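Local coordinates for probable porin (Pseudomonas aeruginosa, PDB 4FT6), which probably acts as an OprD-family porin, a beta-barrel channel through which small solutes cross the outer membrane, at residues A[45-50]-A[62-67]; A[95-99]-A[162-167]. All blocks are in the same frame, centred on the assembly; numbering follows the deposited sequence.

Interaction 1: A[45-50]-A[62-67]. With DMU (decyl-beta-D-maltopyranoside), chain F.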
# COMPACT_ATOMS: atom_id res chain seq x y z
N PHE A 45 12.63 8.53 9.83
CA PHE A 45 13.89 7.85 9.55
C PHE A 45 13.62 6.37 9.41
O PHE A 45 12.96 5.78 10.26
CB PHE A 45 14.85 8.04 10.72
CG PHE A 45 15.19 9.48 10.99
CD1 PHE A 45 14.31 10.29 11.70
CD2 PHE A 45 16.38 10.02 10.55
CE1 PHE A 45 14.62 11.62 11.95
CE2 PHE A 45 16.70 11.35 10.80
CZ PHE A 45 15.81 12.15 11.50
N LEU A 46 14.14 5.76 8.34
CA LEU A 46 13.93 4.33 8.12
C LEU A 46 15.25 3.58 7.97
O LEU A 46 15.92 3.66 6.93
CB LEU A 46 13.06 4.10 6.89
CG LEU A 46 12.64 2.65 6.66
CD1 LEU A 46 11.96 2.09 7.92
CD2 LEU A 46 11.72 2.57 5.42
N LEU A 47 15.61 2.84 9.01
CA LEU A 47 16.87 2.10 9.02
C LEU A 47 16.63 0.67 8.55
O LEU A 47 15.82 -0.06 9.13
CB LEU A 47 17.47 2.06 10.43
CG LEU A 47 18.88 1.49 10.51
CD1 LEU A 47 19.78 2.21 9.52
CD2 LEU A 47 19.42 1.61 11.94
N GLN A 48 17.32 0.30 7.49
CA GLN A 48 17.20 -1.06 6.97
C GLN A 48 18.58 -1.65 6.76
O GLN A 48 19.35 -1.17 5.93
CB GLN A 48 16.43 -1.07 5.65
CG GLN A 48 14.95 -0.90 5.81
CD GLN A 48 14.22 -0.93 4.49
OE1 GLN A 48 14.33 -0.00 3.69
NE2 GLN A 48 13.47 -2.01 4.26
N ALA A 49 18.88 -2.68 7.55
CA ALA A 49 20.18 -3.34 7.49
C ALA A 49 19.99 -4.83 7.19
O ALA A 49 19.28 -5.54 7.90
CB ALA A 49 20.92 -3.16 8.79
N LYS A 50 20.62 -5.29 6.12
CA LYS A 50 20.53 -6.68 5.74
C LYS A 50 21.93 -7.23 5.69
O LYS A 50 22.83 -6.58 5.15
CB LYS A 50 19.89 -6.81 4.36
CG LYS A 50 18.55 -6.12 4.22
CD LYS A 50 18.29 -5.75 2.78
CE LYS A 50 17.05 -4.87 2.65
NZ LYS A 50 15.81 -5.66 2.58
N VAL A 62 20.44 -12.18 8.59
CA VAL A 62 19.56 -11.44 9.46
C VAL A 62 19.39 -10.02 8.97
O VAL A 62 20.33 -9.42 8.44
CB VAL A 62 20.03 -11.49 10.94
CG1 VAL A 62 21.34 -10.72 11.15
CG2 VAL A 62 18.93 -10.99 11.86
N GLU A 63 18.17 -9.52 9.12
CA GLU A 63 17.82 -8.18 8.69
C GLU A 63 17.30 -7.37 9.88
O GLU A 63 16.87 -7.93 10.89
CB GLU A 63 16.77 -8.25 7.57
CG GLU A 63 17.30 -8.87 6.29
CD GLU A 63 16.34 -8.75 5.10
OE1 GLU A 63 15.18 -8.29 5.26
OE2 GLU A 63 16.77 -9.14 3.99
N LEU A 64 17.32 -6.05 9.76
CA LEU A 64 16.88 -5.17 10.83
C LEU A 64 16.07 -4.04 10.21
O LEU A 64 16.48 -3.45 9.20
CB LEU A 64 18.09 -4.60 11.57
CG LEU A 64 17.88 -4.03 12.96
CD1 LEU A 64 17.71 -5.16 13.96
CD2 LEU A 64 19.06 -3.16 13.36
N ILE A 65 14.91 -3.74 10.80
CA ILE A 65 14.15 -2.58 10.38
C ILE A 65 13.99 -1.61 11.55
O ILE A 65 13.46 -1.98 12.61
CB ILE A 65 12.78 -2.96 9.79
CG1 ILE A 65 12.97 -3.97 8.65
CG2 ILE A 65 12.04 -1.72 9.32
CD1 ILE A 65 11.68 -4.43 8.00
N GLY A 66 14.47 -0.39 11.38
CA GLY A 66 14.41 0.60 12.44
C GLY A 66 13.59 1.79 11.98
O GLY A 66 13.73 2.27 10.83
N GLN A 67 12.72 2.27 12.86
CA GLN A 67 11.87 3.41 12.54
C GLN A 67 11.99 4.52 13.59
O GLN A 67 12.13 4.25 14.78
CB GLN A 67 10.41 2.95 12.42
CG GLN A 67 10.17 1.82 11.44
CD GLN A 67 8.70 1.48 11.31
OE1 GLN A 67 7.86 2.36 11.13
NE2 GLN A 67 8.38 0.20 11.39
C1 DMU F . 10.00 -1.22 19.96
C2 DMU F . 8.51 -1.68 20.22
C3 DMU F . 7.96 -1.20 21.72
C4 DMU F . 8.57 0.20 22.11
O5 DMU F . 9.95 0.19 21.89
C6 DMU F . 10.24 0.16 20.52
O7 DMU F . 6.50 -1.31 21.96
O16 DMU F . 11.55 0.64 20.27
C18 DMU F . 11.97 1.80 20.96
C19 DMU F . 13.45 2.11 20.70
C22 DMU F . 13.77 1.96 19.22
C25 DMU F . 15.28 1.93 19.05
C28 DMU F . 15.70 3.08 18.14
C31 DMU F . 15.97 2.54 16.74
C34 DMU F . 15.53 3.59 15.74
C37 DMU F . 16.48 3.64 14.57
C40 DMU F . 15.87 4.46 13.47
C43 DMU F . 16.99 5.03 12.64
O49 DMU F . 10.17 -1.26 18.61
O55 DMU F . 8.19 -3.04 19.74
C57 DMU F . 8.28 0.41 23.55
O61 DMU F . 8.87 -0.64 24.24
C5 DMU F . 4.73 -2.81 21.31
C7 DMU F . 3.85 -2.86 22.50
C8 DMU F . 4.59 -3.66 23.66
C9 DMU F . 5.90 -4.38 23.09
O1 DMU F . 6.74 -3.38 22.68
C10 DMU F . 6.20 -2.63 21.65
O2 DMU F . 4.84 -2.80 24.85
O3 DMU F . 4.59 -3.96 20.56
O4 DMU F . 2.59 -3.32 22.14
C11 DMU F . 6.66 -5.28 24.03
O6 DMU F . 7.82 -5.72 23.38
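Leu47 and Gly66 bond to each other twice through their backbones, with Leu47 N to Gly66 O at 2.7 Å and the return bond from Gly66 N to Leu47 O at 2.6 Å. Ala49 and Leu64 form the next hydrogen-bonded pair, Ala49 N reaching Leu64 O at 3.0 Å. The strands run antiparallel at 172°, and alternate residues divide between two faces. On the face of Leu47, Ala49 and Leu64, Ala49 CB meets Leu64 CB at 4.2 Å. The decyl tail of the maltoside passes over Gly66, its C40 3.8 Å from Gly66 C, and its end carbon C43 lies 3.7 Å from Leu47 CB. On the other face, Leu46 turns CG anti to its N (chi1 -173°), which brings CD1 to Ile65 CG2 at 4.1 Å while the side chain runs alongside Gln67. Lys50 slants over Glu63, bending at its last torsion to bring Lys50 NZ within 3.8 Å of Glu63 OE1, a long salt bridge; Glu63 OE2 also pairs with Lys104. Within the barrel wall this hairpin lies between strands 14-28 and 95-107, its detergent-bearing face consistent with contact to lipid, while Gln48 and Ile65 rest on Leu118 of strand 117-121.

Interaction 2: A[95-99]-A[162-167]. With DMU (decyl-beta-D-maltopyranoside), chain F; C8E ((hydroxyethyloxy)tri(ethyloxy)octane), chain D.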
# COMPACT_ATOMS: atom_id res chain seq x y z
N ASP A 95 7.24 12.08 19.33
CA ASP A 95 8.03 11.11 18.60
C ASP A 95 7.56 9.68 18.83
O ASP A 95 6.74 9.41 19.73
CB ASP A 95 9.52 11.24 18.93
CG ASP A 95 9.82 10.89 20.38
OD1 ASP A 95 8.89 10.88 21.20
OD2 ASP A 95 11.01 10.63 20.69
N TYR A 96 8.05 8.78 17.99
CA TYR A 96 7.83 7.35 18.17
C TYR A 96 8.88 6.57 17.40
O TYR A 96 9.38 7.03 16.36
CB TYR A 96 6.42 6.95 17.76
CG TYR A 96 6.07 7.19 16.29
CD1 TYR A 96 6.08 8.46 15.74
CD2 TYR A 96 5.68 6.13 15.47
CE1 TYR A 96 5.74 8.67 14.41
CE2 TYR A 96 5.34 6.33 14.14
CZ TYR A 96 5.37 7.60 13.62
OH TYR A 96 5.02 7.81 12.30
N ALA A 97 9.24 5.40 17.90
CA ALA A 97 10.29 4.63 17.28
C ALA A 97 9.92 3.16 17.32
O ALA A 97 9.01 2.75 18.05
CB ALA A 97 11.62 4.86 17.96
N ARG A 98 10.61 2.38 16.50
CA ARG A 98 10.36 0.96 16.48
C ARG A 98 11.58 0.25 15.91
O ARG A 98 12.27 0.77 15.03
CB ARG A 98 9.12 0.65 15.65
CG ARG A 98 8.57 -0.73 15.88
CD ARG A 98 7.38 -1.04 14.99
NE ARG A 98 7.19 -2.48 14.96
CZ ARG A 98 6.66 -3.18 15.95
NH1 ARG A 98 6.22 -2.56 17.04
NH2 ARG A 98 6.55 -4.50 15.84
N LEU A 99 11.86 -0.94 16.43
CA LEU A 99 13.00 -1.69 15.98
C LEU A 99 12.62 -3.16 15.95
O LEU A 99 12.24 -3.73 16.97
CB LEU A 99 14.18 -1.47 16.92
CG LEU A 99 15.54 -2.06 16.55
CD1 LEU A 99 15.91 -1.66 15.12
CD2 LEU A 99 16.62 -1.59 17.55
N ARG A 162 1.20 2.34 10.66
CA ARG A 162 2.19 3.32 10.22
C ARG A 162 2.51 4.40 11.25
O ARG A 162 3.65 4.88 11.32
CB ARG A 162 1.70 3.95 8.92
CG ARG A 162 0.40 4.71 9.09
CD ARG A 162 -0.26 4.87 7.77
NE ARG A 162 -1.57 5.50 7.91
CZ ARG A 162 -2.31 5.87 6.88
NH1 ARG A 162 -1.84 5.68 5.66
NH2 ARG A 162 -3.48 6.45 7.07
N ASN A 163 1.51 4.79 12.05
CA ASN A 163 1.70 5.84 13.05
C ASN A 163 1.75 5.27 14.47
O ASN A 163 1.21 5.87 15.41
CB ASN A 163 0.56 6.85 12.97
CG ASN A 163 -0.77 6.20 13.24
OD1 ASN A 163 -0.89 4.98 13.07
ND2 ASN A 163 -1.75 6.97 13.71
N SER A 164 2.39 4.12 14.63
CA SER A 164 2.46 3.51 15.96
C SER A 164 3.77 2.79 16.23
O SER A 164 4.30 2.09 15.36
CB SER A 164 1.31 2.52 16.15
OG SER A 164 1.34 1.95 17.45
N SER A 165 4.28 2.95 17.44
CA SER A 165 5.41 2.16 17.89
C SER A 165 4.95 0.72 18.11
O SER A 165 5.73 -0.23 17.95
CB SER A 165 5.97 2.72 19.19
OG SER A 165 6.55 3.99 18.97
N ASP A 166 3.68 0.57 18.48
CA ASP A 166 3.19 -0.68 19.03
C ASP A 166 2.71 -1.66 17.97
O ASP A 166 2.49 -1.28 16.81
CB ASP A 166 2.05 -0.41 20.02
CG ASP A 166 2.42 0.64 21.05
OD1 ASP A 166 3.62 0.75 21.38
OD2 ASP A 166 1.50 1.35 21.51
N HIS A 167 2.56 -2.92 18.36
CA HIS A 167 1.89 -3.90 17.52
C HIS A 167 0.56 -4.32 18.16
O HIS A 167 0.35 -4.14 19.37
CB HIS A 167 2.78 -5.11 17.23
CG HIS A 167 3.02 -5.98 18.42
ND1 HIS A 167 2.03 -6.77 18.98
CD2 HIS A 167 4.13 -6.19 19.16
CE1 HIS A 167 2.53 -7.41 20.03
NE2 HIS A 167 3.80 -7.07 20.16
C1 DMU F . 10.00 -1.22 19.96
C2 DMU F . 8.51 -1.68 20.22
C3 DMU F . 7.96 -1.20 21.72
C4 DMU F . 8.57 0.20 22.11
O5 DMU F . 9.95 0.19 21.89
C6 DMU F . 10.24 0.16 20.52
O7 DMU F . 6.50 -1.31 21.96
O16 DMU F . 11.55 0.64 20.27
C18 DMU F . 11.97 1.80 20.96
C19 DMU F . 13.45 2.11 20.70
C22 DMU F . 13.77 1.96 19.22
C25 DMU F . 15.28 1.93 19.05
C28 DMU F . 15.70 3.08 18.14
C31 DMU F . 15.97 2.54 16.74
C34 DMU F . 15.53 3.59 15.74
C37 DMU F . 16.48 3.64 14.57
C40 DMU F . 15.87 4.46 13.47
C43 DMU F . 16.99 5.03 12.64
O49 DMU F . 10.17 -1.26 18.61
O55 DMU F . 8.19 -3.04 19.74
C57 DMU F . 8.28 0.41 23.55
O61 DMU F . 8.87 -0.64 24.24
C5 DMU F . 4.73 -2.81 21.31
C7 DMU F . 3.85 -2.86 22.50
C8 DMU F . 4.59 -3.66 23.66
C9 DMU F . 5.90 -4.38 23.09
O1 DMU F . 6.74 -3.38 22.68
C10 DMU F . 6.20 -2.63 21.65
O2 DMU F . 4.84 -2.80 24.85
O3 DMU F . 4.59 -3.96 20.56
O4 DMU F . 2.59 -3.32 22.14
C11 DMU F . 6.66 -5.28 24.03
O6 DMU F . 7.82 -5.72 23.38
C1 C8E D . 9.90 -7.82 15.39
C2 C8E D . 11.26 -8.43 15.76
C3 C8E D . 11.45 -8.51 17.28
C4 C8E D . 12.36 -7.42 17.85
C5 C8E D . 13.76 -7.97 18.14
C6 C8E D . 14.68 -7.00 18.86
C7 C8E D . 15.81 -6.46 17.98
C8 C8E D . 17.01 -6.06 18.83
O9 C8E D . 18.21 -5.90 18.10
C10 C8E D . 18.44 -4.57 17.66
C11 C8E D . 19.77 -4.03 18.19
O12 C8E D . 20.85 -4.89 17.91
C13 C8E D . 22.09 -4.22 17.81
C14 C8E D . 23.10 -5.05 17.02
O15 C8E D . 23.27 -4.53 15.71
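Arg162 meets Tyr96 through its carbonyl O, which lies at the edge of the ring, near its plane, 3.4 Å from Tyr96 OH; the hydroxyl is hydrogen-bonded to Leu83 O. Asn163 and Ser164 pass obliquely along the same ring, Ser164 N coming 3.7 Å from Tyr96 CE2. Ser164 OG then accepts the backbone N of Asp166 at 2.9 Å, an ST turn that bends the chain around Ser165. From this bend Ser165 holds strand 95-99 at two points: its OG donates to Ala97 O at 2.9 Å, and its carbonyl O receives Arg98 NH1 at 2.5 Å. The arginine side chain stays extended from CG to NE, with CG anti to the backbone N (chi1 -164°), and Ser165 O lies at the edge of the guanidinium, in its plane. Arg98 NE also forms a salt bridge with Glu116 OE2. Asp166 lies against the sugar of the maltoside. His167 sets its imidazole nearly perpendicular to the guanidinium, at 86°, with its CB 4.1 Å from Arg98 NH2. The arrangement is that of a loop hydrogen-bonded to the start of a wall strand of an OprD-family beta barrel, on the side of Tyr96 and Arg98, with the detergent-touching Leu99 on the alternate side.

Interactions 1 and 2 lie in adjoining parts of the barrel wall, their centres about 13 Å apart, and meet where strand 58-71 runs beside strand 95-107. Gln67 N probably bonds to Arg98 O at 2.7 Å, so the strand paired with 45-50 in interaction 1 is also the neighbour of the strand held by loop 162-167. Leu64 CG packs 3.8 Å from Leu99 CD1 at the same seam. A single decyl maltoside spans both contacts: its tail lies over Leu47 and Gly66, whereas its head group takes a hydrogen bond from Leu99 N to O49 at 2.8 Å and lies beside Asp166.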